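PDB 2WBN: terminase large subunit from Bacillus phage spp1, which drives viral DNA into empty capsids as an ATP-powered motor and, through the nuclease domain described here, cuts the genome to begin and end packaging. Local coordinates for residues P29-L33 / L147-I153; H142-W146 / F199-K204; A65-Y71 / A194-F199. All coordinates share one frame; numbering follows the deposited sequence.

Contact 1. Residues P29-L33 / L147-I153; sequences PFENL and LDELDAI
The Phe30 ring presents its edge to the end of helix 140-148: Leu147 CB lies near the ring plane, 3.8 Å from CE2, while Ile153 CD1 approaches CD2 obliquely. The second flat group, the Asn32 amide, has two backbone carbonyl oxygens, Leu147 O and Leu150 O, in its own plane. Together they fasten the N-terminal loop of this RNase H-like nuclease domain to the connection between helix 140-148 and strand 152-155, just where strand 33-35 joins the edge of the central sheet. Phe30 to Leu33 form a type I beta turn, and Asn32 points from it into the helix-strand connection. With chi1 at 66°, its CG sits between the backbone N and the carbonyl carbon, and ND2 spends its two hydrogens on different acceptors. Asn32 ND2 lies 3.0 Å from Leu147 O, in that carbonyl's plane, and 3.1 Å from Leu150 O, by a straighter bond but from above the carbonyl plane. Leu147 O also accepts from Leu150 N, so two donors hold this carbonyl at the helix end. Asn32 thus stitches the connection together across its bend, with Ile153 CD1 packed against both OD1 and ND2. At the other end of the turn, Asp148 OD1 takes the Phe30 N-H at 2.7 Å, nearly along the C-O axis. One water accepts from Glu31 N within bonding distance of Asp148 OD1, another from Asn32 N within that of Asp148 O. Phe167, Ile170 and Leu184 also pack around Phe30. The turn then passes into the parallel bridge of Leu33 with Ile153. Ile153 N gives its hydrogen to Asn32 O at 3.0 Å, and beside this bond Leu33 CD2 rests 3.6 Å from Ile153 CB.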
loop_
_atom_site.group_PDB
_atom_site.type_symbol
_atom_site.label_atom_id
_atom_site.label_comp_id
_atom_site.label_asym_id
_atom_site.label_seq_id
_atom_site.Cartn_x
_atom_site.Cartn_y
_atom_site.Cartn_z
ATOM N N PRO A 29 15.409 -2.038 -7.970
ATOM C CA PRO A 29 14.706 -1.194 -7.022
ATOM C C PRO A 29 14.574 -1.832 -5.638
ATOM O O PRO A 29 14.692 -3.051 -5.493
ATOM C CB PRO A 29 13.322 -1.063 -7.650
ATOM C CG PRO A 29 13.130 -2.361 -8.354
ATOM C CD PRO A 29 14.480 -2.735 -8.873
ATOM N N PHE A 30 14.290 -0.999 -4.643
ATOM C CA PHE A 30 13.963 -1.454 -3.291
ATOM C C PHE A 30 15.037 -2.362 -2.687
ATOM O O PHE A 30 14.740 -3.359 -2.009
ATOM C CB PHE A 30 12.595 -2.152 -3.259
ATOM C CG PHE A 30 11.433 -1.260 -3.633
ATOM C CD1 PHE A 30 10.553 -1.623 -4.651
ATOM C CD2 PHE A 30 11.201 -0.080 -2.939
ATOM C CE1 PHE A 30 9.461 -0.806 -4.984
ATOM C CE2 PHE A 30 10.136 0.739 -3.258
ATOM C CZ PHE A 30 9.252 0.376 -4.292
ATOM N N GLU A 31 16.300 -1.997 -2.909
ATOM C CA GLU A 31 17.402 -2.645 -2.205
ATOM C C GLU A 31 17.165 -2.565 -0.704
ATOM O O GLU A 31 17.638 -3.420 0.039
ATOM C CB GLU A 31 18.737 -2.001 -2.571
ATOM C CG GLU A 31 19.160 -2.244 -4.018
ATOM C CD GLU A 31 20.463 -1.544 -4.361
ATOM O OE1 GLU A 31 21.366 -1.557 -3.512
ATOM O OE2 GLU A 31 20.567 -0.985 -5.469
ATOM N N ASN A 32 16.397 -1.564 -0.277
ATOM C CA ASN A 32 16.001 -1.385 1.129
ATOM C C ASN A 32 15.033 -2.414 1.751
ATOM O O ASN A 32 14.637 -2.257 2.911
ATOM C CB ASN A 32 15.429 0.019 1.331
ATOM C CG ASN A 32 14.134 0.241 0.592
ATOM O OD1 ASN A 32 13.642 -0.667 -0.068
ATOM N ND2 ASN A 32 13.573 1.450 0.702
ATOM N N LEU A 33 14.672 -3.463 1.028
ATOM C CA LEU A 33 13.678 -4.424 1.537
ATOM C C LEU A 33 14.249 -5.337 2.601
ATOM O O LEU A 33 15.350 -5.854 2.430
ATOM C CB LEU A 33 13.096 -5.286 0.410
ATOM C CG LEU A 33 12.086 -4.646 -0.541
ATOM C CD1 LEU A 33 11.540 -5.727 -1.488
ATOM C CD2 LEU A 33 10.956 -4.004 0.236
ATOM N N LEU A 147 9.381 5.837 -1.609
ATOM C CA LEU A 147 9.444 4.517 -0.987
ATOM C C LEU A 147 10.842 3.872 -1.118
ATOM O O LEU A 147 11.362 3.281 -0.157
ATOM C CB LEU A 147 8.360 3.609 -1.575
ATOM C CG LEU A 147 6.904 3.923 -1.213
ATOM C CD1 LEU A 147 5.984 3.052 -2.068
ATOM C CD2 LEU A 147 6.634 3.711 0.291
ATOM N N ASP A 148 11.454 3.995 -2.293
ATOM C CA ASP A 148 12.775 3.427 -2.546
ATOM C C ASP A 148 13.886 4.100 -1.733
ATOM O O ASP A 148 14.921 3.487 -1.461
ATOM C CB ASP A 148 13.119 3.518 -4.027
ATOM C CG ASP A 148 14.489 2.952 -4.350
ATOM O OD1 ASP A 148 14.647 1.716 -4.403
ATOM O OD2 ASP A 148 15.409 3.747 -4.579
ATOM N N GLU A 149 13.667 5.350 -1.340
ATOM C CA GLU A 149 14.664 6.081 -0.574
ATOM C C GLU A 149 14.568 5.876 0.938
ATOM O O GLU A 149 15.376 6.416 1.683
ATOM C CB GLU A 149 14.637 7.561 -0.951
ATOM C CG GLU A 149 15.648 7.867 -2.050
ATOM C CD GLU A 149 15.345 9.137 -2.801
ATOM O OE1 GLU A 149 14.408 9.871 -2.407
ATOM O OE2 GLU A 149 16.042 9.389 -3.807
ATOM N N LEU A 150 13.611 5.074 1.391
ATOM C CA LEU A 150 13.515 4.770 2.816
ATOM C C LEU A 150 14.717 3.934 3.257
ATOM O O LEU A 150 15.359 3.275 2.450
ATOM C CB LEU A 150 12.201 4.043 3.130
ATOM C CG LEU A 150 10.927 4.872 2.970
ATOM C CD1 LEU A 150 9.674 3.978 2.787
ATOM C CD2 LEU A 150 10.725 5.859 4.127
ATOM N N ASP A 151 15.027 3.985 4.545
ATOM C CA ASP A 151 16.145 3.193 5.091
ATOM C C ASP A 151 15.807 1.715 5.071
ATOM O O ASP A 151 16.658 0.898 4.737
ATOM C CB ASP A 151 16.501 3.644 6.502
ATOM C CG ASP A 151 17.338 4.906 6.512
ATOM O OD1 ASP A 151 17.668 5.435 5.421
ATOM O OD2 ASP A 151 17.661 5.385 7.615
ATOM N N ALA A 152 14.562 1.375 5.402
ATOM C CA ALA A 152 14.114 -0.007 5.339
ATOM C C ALA A 152 12.610 -0.105 5.099
ATOM O O ALA A 152 11.833 0.655 5.692
ATOM C CB ALA A 152 14.495 -0.730 6.641
ATOM N N ILE A 153 12.220 -1.039 4.233
ATOM C CA ILE A 153 10.820 -1.460 4.098
ATOM C C ILE A 153 10.738 -2.878 4.633
ATOM O O ILE A 153 11.302 -3.795 4.032
ATOM C CB ILE A 153 10.363 -1.445 2.642
ATOM C CG1 ILE A 153 10.448 -0.027 2.079
ATOM C CG2 ILE A 153 8.916 -2.016 2.497
ATOM C CD1 ILE A 153 10.220 0.045 0.570
HETATM O O HOH W 1 17.239 0.495 -4.565
HETATM O O HOH W 2 16.131 0.861 -1.959
#

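Contact 2. Residues H142-W146 / F199-K204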
loop_
_atom_site.group_PDB
_atom_site.type_symbol
_atom_site.label_atom_id
_atom_site.label_comp_id
_atom_site.label_asym_id
_atom_site.label_seq_id
_atom_site.Cartn_x
_atom_site.Cartn_y
_atom_site.Cartn_z
ATOM N N HIS A 142 7.446 9.961 -8.440
ATOM C CA HIS A 142 7.823 10.603 -7.165
ATOM C C HIS A 142 7.537 9.696 -5.975
ATOM O O HIS A 142 8.399 9.493 -5.123
ATOM C CB HIS A 142 7.034 11.918 -6.964
ATOM C CG HIS A 142 7.469 12.733 -5.776
ATOM N ND1 HIS A 142 8.039 13.985 -5.901
ATOM C CD2 HIS A 142 7.400 12.486 -4.443
ATOM C CE1 HIS A 142 8.312 14.467 -4.700
ATOM N NE2 HIS A 142 7.941 13.574 -3.798
ATOM N N GLY A 143 6.317 9.161 -5.919
ATOM C CA GLY A 143 5.887 8.337 -4.778
ATOM C C GLY A 143 6.644 7.033 -4.638
ATOM O O GLY A 143 6.887 6.562 -3.516
ATOM N N GLU A 144 6.985 6.430 -5.776
ATOM C CA GLU A 144 7.777 5.202 -5.799
ATOM C C GLU A 144 9.208 5.469 -5.380
ATOM O O GLU A 144 9.810 4.656 -4.665
ATOM C CB GLU A 144 7.744 4.565 -7.187
ATOM C CG GLU A 144 6.322 4.099 -7.589
ATOM C CD GLU A 144 6.200 3.590 -9.027
ATOM O OE1 GLU A 144 7.128 3.799 -9.839
ATOM O OE2 GLU A 144 5.143 2.972 -9.342
ATOM N N ARG A 145 9.757 6.590 -5.845
ATOM C CA ARG A 145 11.090 7.022 -5.451
ATOM C C ARG A 145 11.151 7.268 -3.954
ATOM O O ARG A 145 12.122 6.891 -3.304
ATOM C CB ARG A 145 11.516 8.296 -6.206
ATOM C CG ARG A 145 12.955 8.732 -5.883
ATOM C CD ARG A 145 13.403 10.008 -6.616
ATOM N NE ARG A 145 14.609 10.576 -5.999
ATOM C CZ ARG A 145 15.346 11.568 -6.506
ATOM N NH1 ARG A 145 15.034 12.129 -7.672
ATOM N NH2 ARG A 145 16.417 11.994 -5.843
ATOM N N TRP A 146 10.116 7.885 -3.396
ATOM C CA TRP A 146 10.090 8.126 -1.958
ATOM C C TRP A 146 10.179 6.814 -1.191
ATOM O O TRP A 146 10.979 6.667 -0.245
ATOM C CB TRP A 146 8.838 8.893 -1.557
ATOM C CG TRP A 146 8.840 9.312 -0.115
ATOM C CD1 TRP A 146 9.370 10.458 0.412
ATOM C CD2 TRP A 146 8.277 8.589 0.976
ATOM N NE1 TRP A 146 9.160 10.491 1.767
ATOM C CE2 TRP A 146 8.484 9.358 2.138
ATOM C CE3 TRP A 146 7.605 7.364 1.083
ATOM C CZ2 TRP A 146 8.057 8.936 3.400
ATOM C CZ3 TRP A 146 7.175 6.949 2.334
ATOM C CH2 TRP A 146 7.396 7.735 3.473
ATOM N N PHE A 199 0.967 6.705 1.990
ATOM C CA PHE A 199 2.040 7.623 2.396
ATOM C C PHE A 199 2.114 8.943 1.629
ATOM O O PHE A 199 3.097 9.675 1.773
ATOM C CB PHE A 199 3.378 6.914 2.269
ATOM C CG PHE A 199 3.607 5.919 3.347
ATOM C CD1 PHE A 199 3.260 4.593 3.166
ATOM C CD2 PHE A 199 4.093 6.324 4.578
ATOM C CE1 PHE A 199 3.455 3.664 4.189
ATOM C CE2 PHE A 199 4.284 5.402 5.592
ATOM C CZ PHE A 199 3.951 4.083 5.398
ATOM N N GLU A 200 1.095 9.272 0.836
ATOM C CA GLU A 200 1.177 10.487 0.011
ATOM C C GLU A 200 1.378 11.770 0.830
ATOM O O GLU A 200 2.041 12.690 0.367
ATOM C CB GLU A 200 -0.025 10.617 -0.942
ATOM C CG GLU A 200 -1.353 10.926 -0.275
ATOM C CD GLU A 200 -2.407 11.452 -1.250
ATOM O OE1 GLU A 200 -2.282 11.271 -2.480
ATOM O OE2 GLU A 200 -3.375 12.064 -0.767
ATOM N N ARG A 201 0.816 11.830 2.039
ATOM C CA ARG A 201 0.915 13.047 2.874
ATOM C C ARG A 201 2.240 13.145 3.631
ATOM O O ARG A 201 2.490 14.146 4.299
ATOM C CB ARG A 201 -0.220 13.131 3.906
ATOM C CG ARG A 201 -1.630 12.822 3.396
ATOM C CD ARG A 201 -2.067 13.741 2.264
ATOM N NE ARG A 201 -3.272 13.239 1.596
ATOM C CZ ARG A 201 -4.512 13.327 2.081
ATOM N NH1 ARG A 201 -4.748 13.919 3.250
ATOM N NH2 ARG A 201 -5.532 12.831 1.377
ATOM N N ASP A 202 3.079 12.114 3.557
ATOM C CA ASP A 202 4.323 12.103 4.317
ATOM C C ASP A 202 5.535 12.464 3.470
ATOM O O ASP A 202 6.649 12.457 3.964
ATOM C CB ASP A 202 4.521 10.735 4.950
ATOM C CG ASP A 202 3.471 10.425 5.986
ATOM O OD1 ASP A 202 2.587 9.581 5.718
ATOM O OD2 ASP A 202 3.535 11.019 7.083
HETATM N N MSE A 203 5.315 12.812 2.205
HETATM C CA MSE A 203 6.418 12.942 1.259
HETATM C C MSE A 203 6.850 14.397 1.056
HETATM O O MSE A 203 6.169 15.320 1.508
HETATM C CB MSE A 203 6.041 12.299 -0.062
HETATM C CG MSE A 203 5.497 10.898 0.101
HETATM SE SE MSE A 203 4.903 10.192 -1.581
HETATM C CE MSE A 203 4.474 8.360 -1.023
ATOM N N LYS A 204 7.988 14.560 0.370
ATOM C CA LYS A 204 8.788 15.808 0.292
ATOM C C LYS A 204 9.916 15.778 1.327
ATOM O O LYS A 204 9.809 16.372 2.400
ATOM C CB LYS A 204 7.961 17.106 0.434
ATOM C CG LYS A 204 6.943 17.327 -0.683
ATOM C CD LYS A 204 6.372 18.728 -0.647
ATOM C CE LYS A 204 5.293 18.888 -1.712
ATOM N NZ LYS A 204 4.830 20.299 -1.843
#
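Met203, a selenomethionine in this crystal, lies across the indole of Trp146 and joins the tail following helix 190-198 to helix 140-148. Both elements belong to the RNase H-like nuclease domain, and helix 190-198 carries the manganese ligands His190 and Asp193. The Met203 side chain starts at the pyrrole side of the indole, where CB stands 3.8 Å from Trp146 CD1. The next atom, CG, sits over the face of the five-membered ring, 3.7 Å from its centroid and only 10° off the ring normal, a clear CH-pi contact. Beyond CG the chain is extended, which carries it past the indole toward the helix backbone. SE reaches Gly143 CA at 3.8 Å, nestling where the helix has no side chain, and keeps an oblique Met-aromatic relation to the same indole. The terminal CE completes the crossing, 3.9 Å from both Trp146 CE3 and Gly143 O. At the benzo end of the indole, CH2 touches Phe199 CD2 at 3.8 Å; the two ring planes are inclined by 32°, and CZ3 also leans on Phe199 CB and CG. Met203 and Phe199 thus lie on the same side of the indole, the one over its pyrrole ring, the other oblique to its benzo end, and Asp202 O approaches CZ2 obliquely. His142 offers its ring edge more distantly to Met203 CB and Lys204 N. Asp202 is paired with Arg52, Arg201 bonds Glu200 as well as Glu131, and Glu200 also accepts from Lys134 N and Lys135 N. No hydrogen bond crosses between the two segments, so their adhesion rests on dispersion, with CG over the indole face and the thioether (here selenoether) end of the chain against Gly143.

Contact 3. Residues A65-Y71 / A194-F199; sequences AFVRWHY and ATRYAF
Ala194, in helix 190-198, pushes its CB against strand 65-71, 3.4 Å from Ala65 O and close to Val67. Alternate residues Ala65, Val67, Trp69 and Tyr71 form the face of the central sheet over which the helix runs; the axes of 65-71 and 194-198 approach to 8.2 Å at 50°. This is a helix-on-sheet layer of the RNase H-like fold. The small residues Ala194 and Ala198 leave a shallow groove, and Val67 CG2 drops into it, 3.6 Å from Thr195 N. Further along, Thr195 CG2 is a bump set 3.3 Å above the indole plane of Trp69, toward its rim. Thr195 OG1 lies at the indole edge instead and receives a weak hydrogen bond from Trp69 NE1 (3.0 Å); its stronger partner is Thr191 O, one turn earlier.

Phe199 forms a further bump, which wedges its ring between two aromatic faces. CE1 points at the Trp69 face and CE2 at that of Tyr71, giving two edge-to-face pairs, the latter with planes at 85°. Ala194 lies about 4 Å from the metal ligand Asp56, nearest side-chain atoms, and Ala65 as close to His190. The chemistry is thus almost wholly apolar beside a metal-binding site, and the two edge-to-face pairs and one weak N-H...O bond supply what directionality there is.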
loop_
_atom_site.group_PDB
_atom_site.type_symbol
_atom_site.label_atom_id
_atom_site.label_comp_id
_atom_site.label_asym_id
_atom_site.label_seq_id
_atom_site.Cartn_x
_atom_site.Cartn_y
_atom_site.Cartn_z
ATOM N N ALA A 65 -6.743 -3.794 -3.488
ATOM C CA ALA A 65 -5.622 -4.003 -2.554
ATOM C C ALA A 65 -5.678 -2.971 -1.431
ATOM O O ALA A 65 -5.549 -1.756 -1.676
ATOM C CB ALA A 65 -4.302 -3.927 -3.290
ATOM N N PHE A 66 -5.973 -3.464 -0.224
ATOM C CA PHE A 66 -5.923 -2.681 1.007
ATOM C C PHE A 66 -4.602 -2.966 1.729
ATOM O O PHE A 66 -4.236 -4.132 1.904
ATOM C CB PHE A 66 -7.083 -3.062 1.929
ATOM C CG PHE A 66 -6.983 -2.475 3.308
ATOM C CD1 PHE A 66 -7.364 -1.159 3.546
ATOM C CD2 PHE A 66 -6.495 -3.227 4.360
ATOM C CE1 PHE A 66 -7.269 -0.611 4.810
ATOM C CE2 PHE A 66 -6.387 -2.682 5.635
ATOM C CZ PHE A 66 -6.768 -1.374 5.858
ATOM N N VAL A 67 -3.898 -1.917 2.145
ATOM C CA VAL A 67 -2.655 -2.090 2.926
ATOM C C VAL A 67 -2.713 -1.251 4.204
ATOM O O VAL A 67 -3.291 -0.159 4.212
ATOM C CB VAL A 67 -1.390 -1.753 2.089
ATOM C CG1 VAL A 67 -1.344 -2.617 0.815
ATOM C CG2 VAL A 67 -1.297 -0.218 1.747
ATOM N N ARG A 68 -2.117 -1.788 5.276
ATOM C CA ARG A 68 -1.920 -1.089 6.536
ATOM C C ARG A 68 -0.448 -1.223 6.947
ATOM O O ARG A 68 0.072 -2.336 7.019
ATOM C CB ARG A 68 -2.825 -1.678 7.606
ATOM C CG ARG A 68 -2.661 -1.108 9.024
ATOM C CD ARG A 68 -3.485 -1.954 10.012
ATOM N NE ARG A 68 -3.423 -1.492 11.411
ATOM C CZ ARG A 68 -4.217 -0.575 11.971
ATOM N NH1 ARG A 68 -5.154 0.042 11.270
ATOM N NH2 ARG A 68 -4.058 -0.251 13.259
ATOM N N TRP A 69 0.187 -0.078 7.191
ATOM C CA TRP A 69 1.605 0.022 7.555
ATOM C C TRP A 69 1.789 0.858 8.817
ATOM O O TRP A 69 0.936 1.681 9.156
ATOM C CB TRP A 69 2.347 0.768 6.464
ATOM C CG TRP A 69 2.397 0.138 5.149
ATOM C CD1 TRP A 69 1.446 0.205 4.158
ATOM C CD2 TRP A 69 3.490 -0.596 4.609
ATOM N NE1 TRP A 69 1.874 -0.494 3.054
ATOM C CE2 TRP A 69 3.132 -0.984 3.302
ATOM C CE3 TRP A 69 4.723 -1.003 5.116
ATOM C CZ2 TRP A 69 3.973 -1.750 2.500
ATOM C CZ3 TRP A 69 5.554 -1.760 4.321
ATOM C CH2 TRP A 69 5.189 -2.127 3.037
ATOM N N HIS A 70 2.934 0.682 9.469
ATOM C CA HIS A 70 3.406 1.583 10.509
ATOM C C HIS A 70 4.626 2.337 9.998
ATOM O O HIS A 70 5.496 1.764 9.328
ATOM C CB HIS A 70 3.798 0.824 11.771
ATOM C CG HIS A 70 4.529 1.675 12.772
ATOM N ND1 HIS A 70 3.927 2.710 13.450
ATOM C CD2 HIS A 70 5.818 1.654 13.191
ATOM C CE1 HIS A 70 4.809 3.290 14.245
ATOM N NE2 HIS A 70 5.964 2.663 14.112
ATOM N N TYR A 71 4.706 3.607 10.383
ATOM C CA TYR A 71 5.736 4.516 9.915
ATOM C C TYR A 71 6.609 4.997 11.064
ATOM O O TYR A 71 6.142 5.730 11.934
ATOM C CB TYR A 71 5.063 5.720 9.259
ATOM C CG TYR A 71 6.006 6.718 8.631
ATOM C CD1 TYR A 71 7.237 6.328 8.102
ATOM C CD2 TYR A 71 5.656 8.058 8.547
ATOM C CE1 TYR A 71 8.077 7.242 7.511
ATOM C CE2 TYR A 71 6.486 8.969 7.957
ATOM C CZ TYR A 71 7.695 8.563 7.436
ATOM O OH TYR A 71 8.533 9.489 6.856
ATOM N N ALA A 194 -1.235 0.952 -3.585
ATOM C CA ALA A 194 -1.951 1.214 -2.329
ATOM C C ALA A 194 -1.052 1.836 -1.275
ATOM O O ALA A 194 -1.484 2.720 -0.534
ATOM C CB ALA A 194 -2.605 -0.046 -1.795
ATOM N N THR A 195 0.191 1.344 -1.195
ATOM C CA THR A 195 1.193 1.918 -0.310
ATOM C C THR A 195 1.553 3.375 -0.646
ATOM O O THR A 195 1.603 4.209 0.241
ATOM C CB THR A 195 2.457 1.045 -0.311
ATOM O OG1 THR A 195 2.084 -0.273 0.089
ATOM C CG2 THR A 195 3.518 1.601 0.660
ATOM N N ARG A 196 1.803 3.688 -1.910
ATOM C CA ARG A 196 1.947 5.094 -2.318
ATOM C C ARG A 196 0.831 6.000 -1.805
ATOM O O ARG A 196 1.112 7.068 -1.249
ATOM C CB ARG A 196 1.956 5.236 -3.818
ATOM C CG ARG A 196 3.290 5.136 -4.476
ATOM C CD ARG A 196 3.168 5.867 -5.807
ATOM N NE ARG A 196 2.214 5.154 -6.662
ATOM C CZ ARG A 196 1.052 5.621 -7.102
ATOM N NH1 ARG A 196 0.616 6.850 -6.798
ATOM N NH2 ARG A 196 0.305 4.833 -7.861
ATOM N N TYR A 197 -0.428 5.604 -2.031
ATOM C CA TYR A 197 -1.556 6.409 -1.553
ATOM C C TYR A 197 -1.446 6.586 -0.042
ATOM O O TYR A 197 -1.579 7.684 0.452
ATOM C CB TYR A 197 -2.928 5.796 -1.845
ATOM C CG TYR A 197 -3.145 5.279 -3.240
ATOM C CD1 TYR A 197 -2.579 5.910 -4.346
ATOM C CD2 TYR A 197 -3.959 4.166 -3.458
ATOM C CE1 TYR A 197 -2.802 5.431 -5.629
ATOM C CE2 TYR A 197 -4.160 3.664 -4.708
ATOM C CZ TYR A 197 -3.594 4.304 -5.797
ATOM O OH TYR A 197 -3.828 3.804 -7.041
ATOM N N ALA A 198 -1.179 5.496 0.675
ATOM C CA ALA A 198 -1.156 5.520 2.137
ATOM C C ALA A 198 -0.161 6.544 2.684
ATOM O O ALA A 198 -0.415 7.157 3.721
ATOM C CB ALA A 198 -0.839 4.130 2.691
ATOM N N PHE A 199 0.967 6.705 1.990
ATOM C CA PHE A 199 2.040 7.623 2.396
ATOM C C PHE A 199 2.114 8.943 1.629
ATOM O O PHE A 199 3.097 9.675 1.773
ATOM C CB PHE A 199 3.378 6.914 2.269
ATOM C CG PHE A 199 3.607 5.919 3.347
ATOM C CD1 PHE A 199 3.260 4.593 3.166
ATOM C CD2 PHE A 199 4.093 6.324 4.578
ATOM C CE1 PHE A 199 3.455 3.664 4.189
ATOM C CE2 PHE A 199 4.284 5.402 5.592
ATOM C CZ PHE A 199 3.951 4.083 5.398
#

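Contact 3 is the core of the set: every touching residue is buried, and its centre is about 3 Å from that of the chain, against about 14 and 12 Å for contacts 1 and 2, which are only partly buried. Polarity does not simply follow depth. Contact 1, at the sheet edge, uses backbone and amide hydrogen bonds with waters; contact 2, though also partly exposed, has none across it. Helix 140-148 serves contacts 1 and 2, and Phe199 serves contacts 2 and 3. The packing is continuous: Ile153 CG2 touches Trp69 CH2 at 3.8 Å, and Met203 CE approaches Arg196 O at 3.6 Å.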